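Local coordinates for sweet protein mabinlin-2 chain B (Capparis masaikai, PDB 2DS2) that serves as the large chain of a heat-stable, sweet-tasting 2S seed storage albumin, joined by disulfides to a small A chain, at residues 7-11 with 55-59. Coordinates in Å, arbitrary orientation, origin at the centre of the assembly. Residues are numbered along the deposited sequence.
Sequences LRQCC and LPNIC
Residues 7-11 are a regular turn of helix 6-14, closed by the i to i-4 backbone hydrogen bond Cys11 N to Leu7 O at 2.8 Å; residues 55-59 lie on helix 42-58, where the equivalent bond, Cys59 N to Leu55 O, is again 2.8 Å. Leu55 (m, t) points its CA-CB bond at helix 6-14, placing CD2 3.8 Å from Leu7 CD2 and CD1 3.9 Å from Cys10 SG. Pro56, which lacks an amide hydrogen, sits at a kink; its CA-CB bond points away from 7-11 and its ring packs on Val22 and Leu26 of helix 22-36. The adjacent Cys10-Cys11 pair, the Cys-Cys motif of 2S albumins in the prolamin superfamily, splits its links: Cys10 (chi1 t) forms a disulfide to the small A chain, Cys11 (chi1 m) one to Cys59. Ile58 (m, t) lays CG2 3.9 Å from Leu7 CD2, so Leu7, in its t, m rotamer, touches both Leu55 and Ile58. At Cys59, phi/psi is -89/-5° and SG is disulfide-bonded to Cys11 SG at 2.0 Å; both chi1 angles are m, chi3 is -81°, and the CA atoms lie 5.3 Å apart.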
ATOM      1  N   LEU B   7      -1.290   3.363  -9.992  1.00 31.69           N
ATOM      2  CA  LEU B   7      -0.292   2.321  -9.779  1.00 30.69           C
ATOM      3  C   LEU B   7       1.108   2.798 -10.145  1.00 30.49           C
ATOM      4  O   LEU B   7       2.046   2.653  -9.363  1.00 28.89           O
ATOM      5  CB  LEU B   7      -0.644   1.068 -10.591  1.00 33.38           C
ATOM      6  CG  LEU B   7       0.260  -0.165 -10.456  1.00 35.29           C
ATOM      7  CD1 LEU B   7       1.592   0.079 -11.152  1.00 49.18           C
ATOM      8  CD2 LEU B   7       0.457  -0.500  -8.977  1.00 31.01           C
ATOM      9  N   ARG B   8       1.249   3.369 -11.337  1.00 33.54           N
ATOM     10  CA  ARG B   8       2.550   3.849 -11.793  1.00 31.88           C
ATOM     11  C   ARG B   8       3.175   4.798 -10.774  1.00 33.62           C
ATOM     12  O   ARG B   8       4.317   4.603 -10.351  1.00 33.76           O
ATOM     13  CB  ARG B   8       2.408   4.548 -13.147  1.00 39.62           C
ATOM     14  CG  ARG B   8       3.737   4.864 -13.820  1.00 48.69           C
ATOM     15  CD  ARG B   8       3.524   5.644 -15.110  1.00 58.69           C
ATOM     16  NE  ARG B   8       4.749   5.756 -15.896  1.00 65.64           N
ATOM     17  CZ  ARG B   8       4.835   6.383 -17.067  1.00 66.12           C
ATOM     18  NH1 ARG B   8       3.762   6.961 -17.594  1.00 67.55           N
ATOM     19  NH2 ARG B   8       5.993   6.429 -17.714  1.00 64.25           N
ATOM     20  N   GLN B   9       2.426   5.824 -10.380  1.00 29.61           N
ATOM     21  CA  GLN B   9       2.921   6.790  -9.406  1.00 33.01           C
ATOM     22  C   GLN B   9       3.250   6.068  -8.102  1.00 30.46           C
ATOM     23  O   GLN B   9       4.268   6.339  -7.471  1.00 31.12           O
ATOM     24  CB  GLN B   9       1.871   7.871  -9.135  1.00 32.03           C
ATOM     25  CG  GLN B   9       1.490   8.707 -10.348  1.00 54.57           C
ATOM     26  CD  GLN B   9       0.450   9.765 -10.018  1.00 59.38           C
ATOM     27  OE1 GLN B   9      -0.592   9.466  -9.433  1.00 65.79           O
ATOM     28  NE2 GLN B   9       0.725  11.006 -10.400  1.00 64.23           N
ATOM     29  N   CYS B  10       2.380   5.142  -7.710  1.00 29.69           N
ATOM     30  CA  CYS B  10       2.586   4.385  -6.482  1.00 26.86           C
ATOM     31  C   CYS B  10       3.928   3.659  -6.514  1.00 25.00           C
ATOM     32  O   CYS B  10       4.723   3.743  -5.575  1.00 24.23           O
ATOM     33  CB  CYS B  10       1.443   3.378  -6.281  1.00 24.72           C
ATOM     34  SG  CYS B  10       1.771   2.142  -4.981  1.00 24.10           S
ATOM     35  N   CYS B  11       4.193   2.953  -7.605  1.00 26.27           N
ATOM     36  CA  CYS B  11       5.448   2.230  -7.702  1.00 31.46           C
ATOM     37  C   CYS B  11       6.647   3.175  -7.705  1.00 33.94           C
ATOM     38  O   CYS B  11       7.689   2.860  -7.129  1.00 29.13           O
ATOM     39  CB  CYS B  11       5.449   1.342  -8.946  1.00 33.25           C
ATOM     40  SG  CYS B  11       4.293  -0.069  -8.864  1.00 29.28           S
ATOM     41  N   LEU B  55       1.903  -5.179  -3.403  1.00 29.32           N
ATOM     42  CA  LEU B  55       2.562  -4.122  -4.146  1.00 26.08           C
ATOM     43  C   LEU B  55       4.062  -4.289  -4.391  1.00 21.85           C
ATOM     44  O   LEU B  55       4.556  -3.904  -5.447  1.00 27.53           O
ATOM     45  CB  LEU B  55       2.264  -2.766  -3.501  1.00 22.00           C
ATOM     46  CG  LEU B  55       0.964  -2.169  -4.056  1.00 25.15           C
ATOM     47  CD1 LEU B  55       0.475  -1.046  -3.169  1.00 27.79           C
ATOM     48  CD2 LEU B  55       1.209  -1.681  -5.467  1.00 27.61           C
ATOM     49  N   PRO B  56       4.810  -4.872  -3.435  1.00 25.33           N
ATOM     50  CA  PRO B  56       6.241  -5.009  -3.723  1.00 29.76           C
ATOM     51  C   PRO B  56       6.482  -5.832  -4.989  1.00 30.74           C
ATOM     52  O   PRO B  56       7.387  -5.534  -5.772  1.00 30.94           O
ATOM     53  CB  PRO B  56       6.779  -5.690  -2.469  1.00 31.72           C
ATOM     54  CG  PRO B  56       5.863  -5.168  -1.400  1.00 26.73           C
ATOM     55  CD  PRO B  56       4.514  -5.303  -2.059  1.00 26.64           C
ATOM     56  N   ASN B  57       5.660  -6.859  -5.187  1.00 31.63           N
ATOM     57  CA  ASN B  57       5.782  -7.713  -6.361  1.00 34.99           C
ATOM     58  C   ASN B  57       5.193  -7.042  -7.601  1.00 34.69           C
ATOM     59  O   ASN B  57       5.773  -7.103  -8.685  1.00 39.98           O
ATOM     60  CB  ASN B  57       5.086  -9.053  -6.119  1.00 33.25           C
ATOM     61  CG  ASN B  57       5.783  -9.887  -5.067  1.00 42.64           C
ATOM     62  OD1 ASN B  57       7.013  -9.970  -5.040  1.00 48.71           O
ATOM     63  ND2 ASN B  57       5.002 -10.529  -4.207  1.00 46.69           N
ATOM     64  N   ILE B  58       4.042  -6.401  -7.434  1.00 31.07           N
ATOM     65  CA  ILE B  58       3.380  -5.717  -8.535  1.00 30.32           C
ATOM     66  C   ILE B  58       4.276  -4.627  -9.100  1.00 33.02           C
ATOM     67  O   ILE B  58       4.258  -4.353 -10.304  1.00 34.19           O
ATOM     68  CB  ILE B  58       2.059  -5.066  -8.069  1.00 32.72           C
ATOM     69  CG1 ILE B  58       1.107  -6.139  -7.540  1.00 29.78           C
ATOM     70  CG2 ILE B  58       1.423  -4.293  -9.218  1.00 36.99           C
ATOM     71  CD1 ILE B  58      -0.194  -5.591  -6.998  1.00 39.00           C
ATOM     72  N   CYS B  59       5.061  -4.008  -8.220  1.00 27.86           N
ATOM     73  CA  CYS B  59       5.969  -2.937  -8.602  1.00 24.24           C
ATOM     74  C   CYS B  59       7.334  -3.452  -9.029  1.00 28.94           C
ATOM     75  O   CYS B  59       8.188  -2.684  -9.462  1.00 30.79           O
ATOM     76  CB  CYS B  59       6.153  -1.973  -7.435  1.00 29.16           C
ATOM     77  SG  CYS B  59       4.696  -0.953  -7.077  1.00 29.01           S
TER